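Local coordinates for rhamnosidase B (Bacillus sp., PDB 2OKX), which hydrolyses terminal alpha-L-rhamnose residues from rhamnosides as a glycoside hydrolase of family 78, probably with inversion of the anomeric configuration, at residues M41-A46 against E114-G119; Y50-N55 against D74-G79. All blocks are in the same frame, centred on the assembly; numbering follows the deposited sequence.

Overall arrangement
Both contacts lie in the N-terminal beta domain, their centres about 9 Å apart, and they show the two ways its strands are held. Contact 1 joins neighbours within one sheet: strands 41-47 and 110-117 pair through backbone bonds, with a mostly polar, water-bridged face and a buried apolar one. Contact 2 is fully buried and joins opposing sheets, strand 49-54 facing strand 70-77 through side chains alone, apolar along Leu52, Val54 and Ile78, with a hydroxyl-carboxylate cluster at the Tyr50 end. Strand 70-77 also pairs with strand 41-47, on the edge away from 110-117, and Ile115 CD1 packs on Ile78 CD1, so the apolar face of contact 1 merges into the core of contact 2.

Contact 1: M41-A46 against E114-G119; sequences MLHITA and EIEADG
Antiparallel strand pairing inside the five-stranded mixed sheet of the N-terminal domain joins Met41, Leu42 and His43 to Glu116, Ile115 and Glu114. Met41 with Glu116 and His43 with Glu114 are the hydrogen-bonded pairs, each closed by two backbone bonds; Glu116 N gives to Met41 O at 2.7 Å and His43 N to Glu114 O at 2.9 Å. Between them Leu42 and Ile115 form a non-hydrogen-bonded pair with CA atoms 4.3 Å apart. Their side chains cross obliquely on the buried face, Leu42 CG lying 3.8 Å from Ile115 CG1. Ile115 CG1 stands anti to its carbonyl carbon (chi1 -65°), which sets it against the leucine. The other face, with His43, Glu114 and Glu116 beside Met41, is mostly polar. A water in the plane of the His43 ring, at its edge, lies 2.8 Å from His43 NE2 and donates to Glu116 OE1, bridging a ring and a carboxylate whose planes stand 90° apart. His43 ND1 is held by Ser75 on the next strand, and Glu114 reaches Asn7 N and Arg4, tying the N-terminal segment to this face. A mostly polar and an apolar face are characteristic of a sheet in a beta sandwich, here in the rhamnosidase N-terminal domain.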
loop_
_atom_site.group_PDB
_atom_site.type_symbol
_atom_site.label_atom_id
_atom_site.label_comp_id
_atom_site.label_asym_id
_atom_site.label_seq_id
_atom_site.Cartn_x
_atom_site.Cartn_y
_atom_site.Cartn_z
ATOM N N MET A 41 -0.605 -30.032 13.600
ATOM C CA MET A 41 -0.941 -28.874 12.784
ATOM C C MET A 41 -2.034 -28.012 13.408
ATOM O O MET A 41 -2.999 -28.524 13.980
ATOM C CB MET A 41 -1.396 -29.322 11.391
ATOM C CG MET A 41 -0.366 -30.123 10.607
ATOM S SD MET A 41 1.207 -29.245 10.418
ATOM C CE MET A 41 0.749 -27.985 9.204
ATOM N N LEU A 42 -1.867 -26.699 13.292
ATOM C CA LEU A 42 -2.838 -25.746 13.808
ATOM C C LEU A 42 -3.341 -24.953 12.606
ATOM O O LEU A 42 -2.602 -24.161 12.014
ATOM C CB LEU A 42 -2.189 -24.813 14.834
ATOM C CG LEU A 42 -3.127 -23.937 15.670
ATOM C CD1 LEU A 42 -2.374 -23.362 16.860
ATOM C CD2 LEU A 42 -3.704 -22.820 14.808
ATOM N N HIS A 43 -4.596 -25.196 12.240
ATOM C CA HIS A 43 -5.231 -24.534 11.108
ATOM C C HIS A 43 -6.038 -23.362 11.642
ATOM O O HIS A 43 -6.830 -23.520 12.570
ATOM C CB HIS A 43 -6.140 -25.526 10.391
ATOM C CG HIS A 43 -5.464 -26.818 10.052
ATOM N ND1 HIS A 43 -4.575 -26.944 9.005
ATOM C CD2 HIS A 43 -5.540 -28.040 10.631
ATOM C CE1 HIS A 43 -4.136 -28.188 8.951
ATOM N NE2 HIS A 43 -4.706 -28.875 9.927
ATOM N N ILE A 44 -5.854 -22.189 11.048
ATOM C CA ILE A 44 -6.535 -21.002 11.540
ATOM C C ILE A 44 -6.764 -19.887 10.524
ATOM O O ILE A 44 -6.025 -19.741 9.548
ATOM C CB ILE A 44 -5.731 -20.403 12.724
ATOM C CG1 ILE A 44 -6.363 -19.097 13.211
ATOM C CG2 ILE A 44 -4.287 -20.151 12.288
ATOM C CD1 ILE A 44 -5.632 -18.475 14.396
ATOM N N THR A 45 -7.817 -19.116 10.767
ATOM C CA THR A 45 -8.147 -17.953 9.957
ATOM C C THR A 45 -8.999 -17.070 10.854
ATOM O O THR A 45 -9.508 -17.525 11.878
ATOM C CB THR A 45 -8.910 -18.307 8.660
ATOM O OG1 THR A 45 -8.953 -17.147 7.817
ATOM C CG2 THR A 45 -10.335 -18.748 8.959
ATOM N N ALA A 46 -9.128 -15.800 10.498
ATOM C CA ALA A 46 -9.913 -14.886 11.304
ATOM C C ALA A 46 -10.385 -13.703 10.479
ATOM O O ALA A 46 -9.964 -13.515 9.340
ATOM C CB ALA A 46 -9.095 -14.399 12.487
ATOM N N GLU A 114 -8.174 -24.891 14.792
ATOM C CA GLU A 114 -8.232 -26.291 15.175
ATOM C C GLU A 114 -6.847 -26.922 15.132
ATOM O O GLU A 114 -6.107 -26.743 14.163
ATOM C CB GLU A 114 -9.166 -27.039 14.223
ATOM C CG GLU A 114 -9.487 -28.465 14.639
ATOM C CD GLU A 114 -10.255 -29.211 13.567
ATOM O OE1 GLU A 114 -11.176 -28.612 12.976
ATOM O OE2 GLU A 114 -9.944 -30.395 13.321
ATOM N N ILE A 115 -6.498 -27.648 16.191
ATOM C CA ILE A 115 -5.214 -28.333 16.260
ATOM C C ILE A 115 -5.478 -29.801 15.966
ATOM O O ILE A 115 -6.301 -30.435 16.626
ATOM C CB ILE A 115 -4.568 -28.203 17.652
ATOM C CG1 ILE A 115 -4.233 -26.737 17.932
ATOM C CG2 ILE A 115 -3.309 -29.057 17.723
ATOM C CD1 ILE A 115 -3.564 -26.506 19.265
ATOM N N GLU A 116 -4.784 -30.333 14.968
ATOM C CA GLU A 116 -4.961 -31.720 14.570
ATOM C C GLU A 116 -3.634 -32.461 14.520
ATOM O O GLU A 116 -2.614 -31.910 14.101
ATOM C CB GLU A 116 -5.644 -31.780 13.199
ATOM C CG GLU A 116 -5.834 -33.182 12.642
ATOM C CD GLU A 116 -6.609 -33.192 11.333
ATOM O OE1 GLU A 116 -6.141 -32.577 10.350
ATOM O OE2 GLU A 116 -7.691 -33.815 11.287
ATOM N N ALA A 117 -3.659 -33.717 14.950
ATOM C CA ALA A 117 -2.471 -34.554 14.957
ATOM C C ALA A 117 -2.880 -36.017 14.870
ATOM O O ALA A 117 -3.709 -36.489 15.653
ATOM C CB ALA A 117 -1.668 -34.310 16.223
ATOM N N ASP A 118 -2.305 -36.729 13.907
ATOM C CA ASP A 118 -2.605 -38.142 13.722
ATOM C C ASP A 118 -4.094 -38.338 13.451
ATOM O O ASP A 118 -4.721 -39.253 13.986
ATOM C CB ASP A 118 -2.184 -38.926 14.970
ATOM C CG ASP A 118 -0.697 -38.810 15.253
ATOM O OD1 ASP A 118 -0.263 -39.175 16.367
ATOM O OD2 ASP A 118 0.043 -38.358 14.355
ATOM N N GLY A 119 -4.650 -37.461 12.619
ATOM C CA GLY A 119 -6.057 -37.542 12.266
ATOM C C GLY A 119 -7.017 -37.253 13.402
ATOM O O GLY A 119 -8.228 -37.408 13.251
HETATM O O HOH W 1 -3.877 -31.507 10.239
#

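Contact 2: Y50-N55 against D74-G79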
loop_
_atom_site.group_PDB
_atom_site.type_symbol
_atom_site.label_atom_id
_atom_site.label_comp_id
_atom_site.label_asym_id
_atom_site.label_seq_id
_atom_site.Cartn_x
_atom_site.Cartn_y
_atom_site.Cartn_z
ATOM N N TYR A 50 -5.299 -11.743 12.536
ATOM C CA TYR A 50 -4.956 -12.336 13.824
ATOM C C TYR A 50 -3.458 -12.388 14.115
ATOM O O TYR A 50 -2.630 -12.269 13.215
ATOM C CB TYR A 50 -5.480 -13.774 13.908
ATOM C CG TYR A 50 -4.675 -14.757 13.075
ATOM C CD1 TYR A 50 -5.057 -15.088 11.777
ATOM C CD2 TYR A 50 -3.493 -15.310 13.569
ATOM C CE1 TYR A 50 -4.282 -15.944 10.988
ATOM C CE2 TYR A 50 -2.708 -16.162 12.788
ATOM C CZ TYR A 50 -3.108 -16.472 11.501
ATOM O OH TYR A 50 -2.321 -17.294 10.728
ATOM N N VAL A 51 -3.142 -12.579 15.392
ATOM C CA VAL A 51 -1.778 -12.760 15.877
ATOM C C VAL A 51 -1.892 -14.021 16.744
ATOM O O VAL A 51 -2.628 -14.037 17.735
ATOM C CB VAL A 51 -1.288 -11.594 16.746
ATOM C CG1 VAL A 51 0.104 -11.917 17.276
ATOM C CG2 VAL A 51 -1.248 -10.303 15.928
ATOM N N LEU A 52 -1.176 -15.074 16.362
ATOM C CA LEU A 52 -1.234 -16.353 17.068
ATOM C C LEU A 52 -0.133 -16.620 18.088
ATOM O O LEU A 52 1.050 -16.393 17.819
ATOM C CB LEU A 52 -1.240 -17.493 16.046
ATOM C CG LEU A 52 -1.111 -18.927 16.577
ATOM C CD1 LEU A 52 -2.373 -19.307 17.348
ATOM C CD2 LEU A 52 -0.889 -19.887 15.410
ATOM N N PHE A 53 -0.543 -17.121 19.254
ATOM C CA PHE A 53 0.375 -17.463 20.334
ATOM C C PHE A 53 0.137 -18.911 20.763
ATOM O O PHE A 53 -1.008 -19.339 20.926
ATOM C CB PHE A 53 0.160 -16.569 21.558
ATOM C CG PHE A 53 0.431 -15.114 21.317
ATOM C CD1 PHE A 53 -0.546 -14.294 20.761
ATOM C CD2 PHE A 53 1.654 -14.554 21.673
ATOM C CE1 PHE A 53 -0.310 -12.935 20.569
ATOM C CE2 PHE A 53 1.900 -13.196 21.483
ATOM C CZ PHE A 53 0.916 -12.386 20.931
ATOM N N VAL A 54 1.216 -19.667 20.928
ATOM C CA VAL A 54 1.107 -21.052 21.369
ATOM C C VAL A 54 1.980 -21.178 22.605
ATOM O O VAL A 54 3.206 -21.083 22.528
ATOM C CB VAL A 54 1.585 -22.044 20.293
ATOM C CG1 VAL A 54 1.467 -23.468 20.816
ATOM C CG2 VAL A 54 0.751 -21.884 19.028
ATOM N N ASN A 55 1.331 -21.375 23.747
ATOM C CA ASN A 55 2.020 -21.486 25.021
ATOM C C ASN A 55 2.801 -20.217 25.321
ATOM O O ASN A 55 3.892 -20.261 25.885
ATOM C CB ASN A 55 2.944 -22.709 25.034
ATOM C CG ASN A 55 2.176 -24.005 25.182
ATOM O OD1 ASN A 55 1.313 -24.124 26.051
ATOM N ND2 ASN A 55 2.486 -24.984 24.341
ATOM N N ASP A 74 -4.553 -20.467 7.495
ATOM C CA ASP A 74 -3.161 -20.872 7.652
ATOM C C ASP A 74 -3.015 -22.161 8.445
ATOM O O ASP A 74 -3.822 -22.445 9.328
ATOM C CB ASP A 74 -2.380 -19.757 8.349
ATOM C CG ASP A 74 -2.515 -18.431 7.639
ATOM O OD1 ASP A 74 -2.355 -18.409 6.404
ATOM O OD2 ASP A 74 -2.781 -17.416 8.309
ATOM N N SER A 75 -1.977 -22.928 8.124
ATOM C CA SER A 75 -1.701 -24.188 8.808
ATOM C C SER A 75 -0.266 -24.182 9.326
ATOM O O SER A 75 0.680 -24.219 8.541
ATOM C CB SER A 75 -1.893 -25.369 7.850
ATOM O OG SER A 75 -3.197 -25.385 7.297
ATOM N N TYR A 76 -0.112 -24.136 10.646
ATOM C CA TYR A 76 1.212 -24.127 11.266
ATOM C C TYR A 76 1.588 -25.451 11.908
ATOM O O TYR A 76 0.749 -26.114 12.515
ATOM C CB TYR A 76 1.303 -23.079 12.375
ATOM C CG TYR A 76 1.058 -21.654 11.956
ATOM C CD1 TYR A 76 -0.239 -21.164 11.799
ATOM C CD2 TYR A 76 2.125 -20.785 11.739
ATOM C CE1 TYR A 76 -0.467 -19.839 11.438
ATOM C CE2 TYR A 76 1.909 -19.459 11.379
ATOM C CZ TYR A 76 0.612 -18.992 11.229
ATOM O OH TYR A 76 0.397 -17.685 10.857
ATOM N N ASP A 77 2.855 -25.827 11.777
ATOM C CA ASP A 77 3.341 -27.029 12.432
ATOM C C ASP A 77 3.800 -26.477 13.780
ATOM O O ASP A 77 4.815 -25.778 13.852
ATOM C CB ASP A 77 4.538 -27.618 11.694
ATOM C CG ASP A 77 5.065 -28.878 12.361
ATOM O OD1 ASP A 77 5.094 -28.924 13.610
ATOM O OD2 ASP A 77 5.457 -29.816 11.639
ATOM N N ILE A 78 3.051 -26.765 14.842
ATOM C CA ILE A 78 3.395 -26.257 16.167
ATOM C C ILE A 78 4.148 -27.242 17.054
ATOM O O ILE A 78 4.198 -27.068 18.270
ATOM C CB ILE A 78 2.136 -25.793 16.934
ATOM C CG1 ILE A 78 1.130 -26.947 17.026
ATOM C CG2 ILE A 78 1.519 -24.585 16.243
ATOM C CD1 ILE A 78 -0.075 -26.637 17.883
ATOM N N GLY A 79 4.745 -28.263 16.449
ATOM C CA GLY A 79 5.479 -29.248 17.225
ATOM C C GLY A 79 6.554 -28.624 18.092
ATOM O O GLY A 79 6.901 -29.154 19.150
#
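A very short hydrogen bond, 2.5 Å from Tyr50 OH to Asp74 OD2, spans the buried interface between two sheets, where the strand segments 50-54 and 74-77 approach to 11.1 Å between axes. The carboxylate oxygen sits at the edge of the Tyr50 ring, in its plane, while the carboxylate itself is turned 54° from that ring. Tyr76 comes tip to tip with Tyr50, its OH 2.7 Å from Tyr50 OH, so a second hydroxyl lies within bonding distance of the same phenol oxygen, though where the Tyr76 proton goes is not settled. Tyr50 CG lies between its backbone N and carbonyl carbon (chi1 74°), the crowded position; the hydroxyl at the far end of the ring meets Asp74 and Tyr76. Asp74 OD1 is engaged by Arg193 in a salt bridge, which would probably help keep the carboxylate charged despite its burial. A phenylalanine in place of Tyr50 would probably leave Asp74 OD2 and the Tyr76 hydroxyl without the partner that joins them.

Beyond this polar end the contact is apolar. Leu52 CD2 lies over one face of the Tyr76 ring, offset toward the rim, in a CH-pi contact 4.2 Å from the ring centroid; the leucine and the tyrosine run antiparallel alongside one another. Phe197 stacks on the Tyr76 ring as well. Further along, Val54 and Ile78 cross at about a right angle, CG2 to CG2 at 4.0 Å. Asp77 OD1 accepts from Gly79 N at 2.9 Å, an Asx turn next to Ile78. Leu42 packs on Leu52, Ile44 on Tyr50, and Val92 of strand 87-96 on both. Side chains from two facing sheets meeting in this way are characteristic of the core of a beta sandwich, consistent with the galactose-binding-like fold of this domain's clan.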